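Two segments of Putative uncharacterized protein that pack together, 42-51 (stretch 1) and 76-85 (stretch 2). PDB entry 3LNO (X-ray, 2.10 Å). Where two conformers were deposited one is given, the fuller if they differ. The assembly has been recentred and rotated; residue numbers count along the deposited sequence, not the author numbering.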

ATOM      1  N   GLU A  42       5.181  17.331   7.531  0.54 40.71           N
ATOM      2  CA  GLU A  42       4.356  18.332   8.194  0.54 43.69           C
ATOM      3  C   GLU A  42       3.397  18.993   7.215  0.54 41.71           C
ATOM      4  O   GLU A  42       2.414  19.616   7.626  0.54 42.76           O
ATOM      5  CB  GLU A  42       5.227  19.403   8.876  0.54 47.50           C
ATOM      6  CG  GLU A  42       5.914  20.374   7.919  0.54 50.70           C
ATOM      7  CD  GLU A  42       6.451  21.614   8.628  0.54 62.29           C
ATOM      8  OE1 GLU A  42       7.086  21.463   9.694  0.54 67.40           O
ATOM      9  OE2 GLU A  42       6.239  22.741   8.122  0.54 64.84           O
ATOM     10  N   ASN A  43       3.690  18.859   5.923  1.00 36.70           N
ATOM     11  CA  ASN A  43       2.824  19.418   4.879  1.00 38.62           C
ATOM     12  C   ASN A  43       1.952  18.384   4.160  1.00 39.18           C
ATOM     13  O   ASN A  43       1.457  18.643   3.059  1.00 35.48           O
ATOM     14  CB  ASN A  43       3.664  20.194   3.862  1.00 42.87           C
ATOM     15  CG  ASN A  43       4.332  21.412   4.482  1.00 49.61           C
ATOM     16  OD1 ASN A  43       3.662  22.253   5.077  1.00 54.90           O
ATOM     17  ND2 ASN A  43       5.649  21.497   4.367  1.00 47.26           N
ATOM     18  N   ASN A  44       1.805  17.204   4.758  1.00 36.64           N
ATOM     19  CA  ASN A  44       0.933  16.156   4.203  1.00 31.43           C
ATOM     20  C   ASN A  44       1.418  15.579   2.875  1.00 32.49           C
ATOM     21  O   ASN A  44       0.653  14.972   2.123  1.00 35.49           O
ATOM     22  CB  ASN A  44      -0.521  16.641   4.086  1.00 32.42           C
ATOM     23  CG  ASN A  44      -1.277  16.564   5.412  1.00 34.99           C
ATOM     24  OD1 ASN A  44      -0.688  16.318   6.458  1.00 38.62           O
ATOM     25  ND2 ASN A  44      -2.591  16.745   5.361  1.00 35.36           N
ATOM     26  N   ASN A  45       2.695  15.773   2.596  1.00 33.28           N
ATOM     27  CA  ASN A  45       3.366  15.079   1.514  1.00 33.08           C
ATOM     28  C   ASN A  45       3.686  13.672   1.973  1.00 34.70           C
ATOM     29  O   ASN A  45       4.327  13.485   3.017  1.00 37.25           O
ATOM     30  CB  ASN A  45       4.662  15.804   1.199  1.00 33.12           C
ATOM     31  CG  ASN A  45       4.421  17.188   0.661  1.00 35.22           C
ATOM     32  OD1 ASN A  45       3.544  17.400  -0.192  1.00 33.68           O
ATOM     33  ND2 ASN A  45       5.206  18.141   1.137  1.00 29.62           N
ATOM     34  N   ALA A  46       3.278  12.692   1.179  1.00 29.67           N
ATOM     35  CA  ALA A  46       3.327  11.299   1.584  1.00 27.89           C
ATOM     36  C   ALA A  46       4.274  10.473   0.706  1.00 28.32           C
ATOM     37  O   ALA A  46       4.342  10.675  -0.523  1.00 26.73           O
ATOM     38  CB  ALA A  46       1.916  10.713   1.555  1.00 26.43           C
ATOM     39  N   VAL A  47       5.003   9.565   1.351  1.00 27.23           N
ATOM     40  CA  VAL A  47       5.869   8.598   0.684  1.00 26.77           C
ATOM     41  C   VAL A  47       5.397   7.180   1.066  1.00 25.79           C
ATOM     42  O   VAL A  47       5.444   6.795   2.231  1.00 23.95           O
ATOM     43  CB  VAL A  47       7.342   8.729   1.095  1.00 32.65           C
ATOM     44  CG1 VAL A  47       8.179   7.685   0.331  1.00 26.80           C
ATOM     45  CG2 VAL A  47       7.906  10.187   0.842  1.00 27.95           C
ATOM     46  N   ILE A  48       4.899   6.444   0.081  1.00 21.97           N
ATOM     47  CA  ILE A  48       4.485   5.058   0.277  1.00 24.57           C
ATOM     48  C   ILE A  48       5.581   4.149  -0.281  1.00 26.74           C
ATOM     49  O   ILE A  48       5.882   4.203  -1.461  1.00 30.28           O
ATOM     50  CB  ILE A  48       3.158   4.762  -0.466  1.00 28.38           C
ATOM     51  CG1 ILE A  48       1.999   5.542   0.167  1.00 32.55           C
ATOM     52  CG2 ILE A  48       2.804   3.267  -0.370  1.00 30.10           C
ATOM     53  CD1 ILE A  48       1.837   6.842  -0.392  1.00 42.19           C
ATOM     54  N   THR A  49       6.146   3.297   0.557  1.00 19.02           N
ATOM     55  CA  THR A  49       7.180   2.343   0.131  1.00 17.88           C
ATOM     56  C   THR A  49       6.548   0.957   0.093  1.00 25.46           C
ATOM     57  O   THR A  49       6.005   0.466   1.093  1.00 23.51           O
ATOM     58  CB  THR A  49       8.333   2.326   1.185  1.00 30.31           C
ATOM     59  OG1 THR A  49       8.823   3.658   1.357  1.00 30.35           O
ATOM     60  CG2 THR A  49       9.491   1.409   0.774  1.00 27.73           C
HETATM   61  N   MSE A  50       6.607   0.319  -1.061  1.00 27.06           N
HETATM   62  CA  MSE A  50       5.966  -0.968  -1.198  1.00 28.10           C
HETATM   63  C   MSE A  50       6.766  -1.863  -2.127  1.00 26.88           C
HETATM   64  O   MSE A  50       7.723  -1.420  -2.783  1.00 26.87           O
HETATM   65  CB  MSE A  50       4.546  -0.780  -1.734  1.00 22.52           C
HETATM   66  CG  MSE A  50       4.502  -0.272  -3.170  1.00 23.72           C
HETATM   67 SE   MSE A  50       2.629   0.003  -3.732  0.74 32.36          SE
HETATM   68  CE  MSE A  50       1.928  -1.827  -3.575  1.00 21.99           C
ATOM     69  N   THR A  51       6.390  -3.133  -2.159  1.00 25.76           N
ATOM     70  CA  THR A  51       6.988  -4.065  -3.111  1.00 30.09           C
ATOM     71  C   THR A  51       5.881  -4.738  -3.927  1.00 27.70           C
ATOM     72  O   THR A  51       4.722  -4.357  -3.810  1.00 31.86           O
ATOM     73  CB  THR A  51       7.860  -5.087  -2.399  1.00 30.63           C
ATOM     74  OG1 THR A  51       8.639  -5.780  -3.376  1.00 31.71           O
ATOM     75  CG2 THR A  51       7.001  -6.094  -1.623  1.00 25.91           C
ATOM     76  N   PRO A  76      -8.292  13.628   0.261  1.00 39.74           N
ATOM     77  CA  PRO A  76      -8.023  14.853  -0.515  1.00 41.09           C
ATOM     78  C   PRO A  76      -7.043  15.799   0.159  1.00 39.37           C
ATOM     79  O   PRO A  76      -6.428  16.607  -0.522  1.00 42.31           O
ATOM     80  CB  PRO A  76      -9.405  15.515  -0.626  1.00 42.12           C
ATOM     81  CG  PRO A  76     -10.228  14.880   0.537  1.00 40.25           C
ATOM     82  CD  PRO A  76      -9.724  13.464   0.571  1.00 33.73           C
ATOM     83  N   GLU A  77      -6.891  15.711   1.475  1.00 38.65           N
ATOM     84  CA  GLU A  77      -5.943  16.583   2.151  1.00 39.54           C
ATOM     85  C   GLU A  77      -4.481  16.129   1.990  1.00 37.10           C
ATOM     86  O   GLU A  77      -3.560  16.816   2.457  1.00 34.56           O
ATOM     87  CB  GLU A  77      -6.307  16.788   3.641  1.00 44.42           C
ATOM     88  CG  GLU A  77      -6.048  15.587   4.583  1.00 43.10           C
ATOM     89  CD  GLU A  77      -7.175  14.554   4.569  1.00 45.19           C
ATOM     90  OE1 GLU A  77      -7.850  14.415   3.518  1.00 48.49           O
ATOM     91  OE2 GLU A  77      -7.375  13.870   5.608  1.00 40.35           O
ATOM     92  N   VAL A  78      -4.253  14.986   1.341  1.00 29.07           N
ATOM     93  CA  VAL A  78      -2.872  14.603   1.052  1.00 31.90           C
ATOM     94  C   VAL A  78      -2.309  15.555  -0.025  1.00 38.78           C
ATOM     95  O   VAL A  78      -3.045  15.997  -0.908  1.00 36.65           O
ATOM     96  CB  VAL A  78      -2.736  13.122   0.581  1.00 32.01           C
ATOM     97  CG1 VAL A  78      -3.264  12.936  -0.830  1.00 31.80           C
ATOM     98  CG2 VAL A  78      -1.288  12.679   0.624  1.00 29.19           C
ATOM     99  N   ASN A  79      -1.022  15.887   0.059  1.00 31.33           N
ATOM    100  CA  ASN A  79      -0.398  16.679  -1.001  1.00 32.04           C
ATOM    101  C   ASN A  79       0.426  15.831  -1.930  1.00 32.25           C
ATOM    102  O   ASN A  79      -0.145  15.132  -2.763  1.00 33.63           O
ATOM    103  CB  ASN A  79       0.329  17.899  -0.451  1.00 28.13           C
ATOM    104  CG  ASN A  79      -0.661  18.933   0.046  1.00 30.23           C
ATOM    105  OD1 ASN A  79      -1.669  19.191  -0.620  1.00 33.63           O
ATOM    106  ND2 ASN A  79      -0.438  19.462   1.244  1.00 39.98           N
ATOM    107  N   GLU A  80       1.740  15.827  -1.787  1.00 33.41           N
ATOM    108  CA  GLU A  80       2.500  14.955  -2.661  1.00 30.17           C
ATOM    109  C   GLU A  80       2.249  13.490  -2.369  1.00 32.43           C
ATOM    110  O   GLU A  80       2.132  13.069  -1.213  1.00 34.97           O
ATOM    111  CB  GLU A  80       3.986  15.235  -2.567  1.00 28.40           C
ATOM    112  CG  GLU A  80       4.782  14.675  -3.747  1.00 29.56           C
ATOM    113  CD  GLU A  80       6.270  14.928  -3.562  1.00 40.59           C
ATOM    114  OE1 GLU A  80       6.624  15.625  -2.580  1.00 46.08           O
ATOM    115  OE2 GLU A  80       7.084  14.441  -4.379  1.00 40.62           O
ATOM    116  N   ILE A  81       2.157  12.704  -3.426  1.00 28.36           N
ATOM    117  CA  ILE A  81       2.161  11.265  -3.250  1.00 32.43           C
ATOM    118  C   ILE A  81       3.289  10.624  -4.031  1.00 33.96           C
ATOM    119  O   ILE A  81       3.247  10.571  -5.260  1.00 32.45           O
ATOM    120  CB  ILE A  81       0.882  10.617  -3.734  1.00 28.05           C
ATOM    121  CG1 ILE A  81      -0.321  11.304  -3.103  1.00 27.54           C
ATOM    122  CG2 ILE A  81       0.951   9.119  -3.410  1.00 33.99           C
ATOM    123  CD1 ILE A  81      -1.616  10.956  -3.727  1.00 27.78           C
ATOM    124  N   GLU A  82       4.271  10.097  -3.313  1.00 32.87           N
ATOM    125  CA  GLU A  82       5.346   9.364  -3.944  1.00 34.05           C
ATOM    126  C   GLU A  82       5.196   7.873  -3.640  1.00 31.84           C
ATOM    127  O   GLU A  82       4.987   7.494  -2.480  1.00 31.14           O
ATOM    128  CB  GLU A  82       6.677   9.809  -3.351  1.00 35.15           C
ATOM    129  CG  GLU A  82       7.245  11.035  -3.928  1.00 48.88           C
ATOM    130  CD  GLU A  82       8.699  11.198  -3.531  1.00 60.80           C
ATOM    131  OE1 GLU A  82       8.956  11.933  -2.551  1.00 67.11           O
ATOM    132  OE2 GLU A  82       9.577  10.575  -4.189  1.00 65.53           O
ATOM    133  N   VAL A  83       5.352   7.027  -4.652  1.00 32.75           N
ATOM    134  CA  VAL A  83       5.321   5.586  -4.420  1.00 34.72           C
ATOM    135  C   VAL A  83       6.674   5.034  -4.773  1.00 36.13           C
ATOM    136  O   VAL A  83       7.085   5.100  -5.939  1.00 33.01           O
ATOM    137  CB  VAL A  83       4.241   4.865  -5.245  1.00 29.14           C
ATOM    138  CG1 VAL A  83       4.194   3.398  -4.871  1.00 24.29           C
ATOM    139  CG2 VAL A  83       2.872   5.489  -5.009  1.00 28.34           C
ATOM    140  N   ASN A  84       7.396   4.527  -3.775  1.00 24.23           N
ATOM    141  CA  ASN A  84       8.695   3.926  -4.087  1.00 28.42           C
ATOM    142  C   ASN A  84       8.561   2.429  -4.021  1.00 32.33           C
ATOM    143  O   ASN A  84       8.233   1.870  -2.967  1.00 28.47           O
ATOM    144  CB  ASN A  84       9.798   4.393  -3.144  1.00 36.45           C
ATOM    145  CG  ASN A  84      10.136   5.872  -3.320  1.00 45.72           C
ATOM    146  OD1 ASN A  84      10.053   6.429  -4.423  1.00 46.06           O
ATOM    147  ND2 ASN A  84      10.527   6.512  -2.225  1.00 51.78           N
ATOM    148  N   VAL A  85       8.796   1.783  -5.150  1.00 25.32           N
ATOM    149  CA  VAL A  85       8.698   0.332  -5.221  1.00 26.21           C
ATOM    150  C   VAL A  85      10.085  -0.289  -4.943  1.00 36.71           C
ATOM    151  O   VAL A  85      11.055  -0.014  -5.659  1.00 37.04           O
ATOM    152  CB  VAL A  85       8.212  -0.069  -6.587  1.00 29.82           C
ATOM    153  CG1 VAL A  85       8.232  -1.560  -6.735  1.00 34.12           C
ATOM    154  CG2 VAL A  85       6.798   0.519  -6.840  1.00 25.16           C
TER
HETATM  155  O   HOH W   1       6.173  12.984  -0.996  1.00 39.05           O
HETATM  156  O   HOH W   2      11.099   4.741   0.014  1.00 45.33           O

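The two stretches form a pair of neighbouring parallel β-strands whose pairing is extended at the N-terminal end by bonds from asparagine side chains. Parallel strands bond in a stagger, each bonded residue reaching two residues that flank its partner, and the ladder here follows that rule. A46 N donates to E80 O (2.7 Å) while A46 O accepts from E82 N (2.9 Å), so A46 straddles I81. I48 repeats the pattern, with I48 N to E82 O and I48 O to N84 N both 2.8 Å, and M50 N closes the series on N84 O (2.9 Å). CA-H...O contacts run beside the ladder: V83 CA lies 3.3 Å from I48 O, the oxygen that also accepts from N84 N.

Ahead of the ladder, the loops lack regular register. N79 N binds N44 O (2.8 Å) and N79 ND2 binds N43 O (2.7 Å), whereas N45 OD1 accepts from E80 N (2.9 Å), an amide side chain doing a carbonyl's work.

Side chains alternate between the faces, and here the sorting leaves them unlike. A46, I48, M50, I81, V83 and V85 share an apolar one, where I48 CD1 meets I81 CG2 and the selenomethionine M50 SE meets V83 CG1, both at 3.9 Å. On the other, water 2 links T49 OG1 and N84 ND2, 2.9 Å from each.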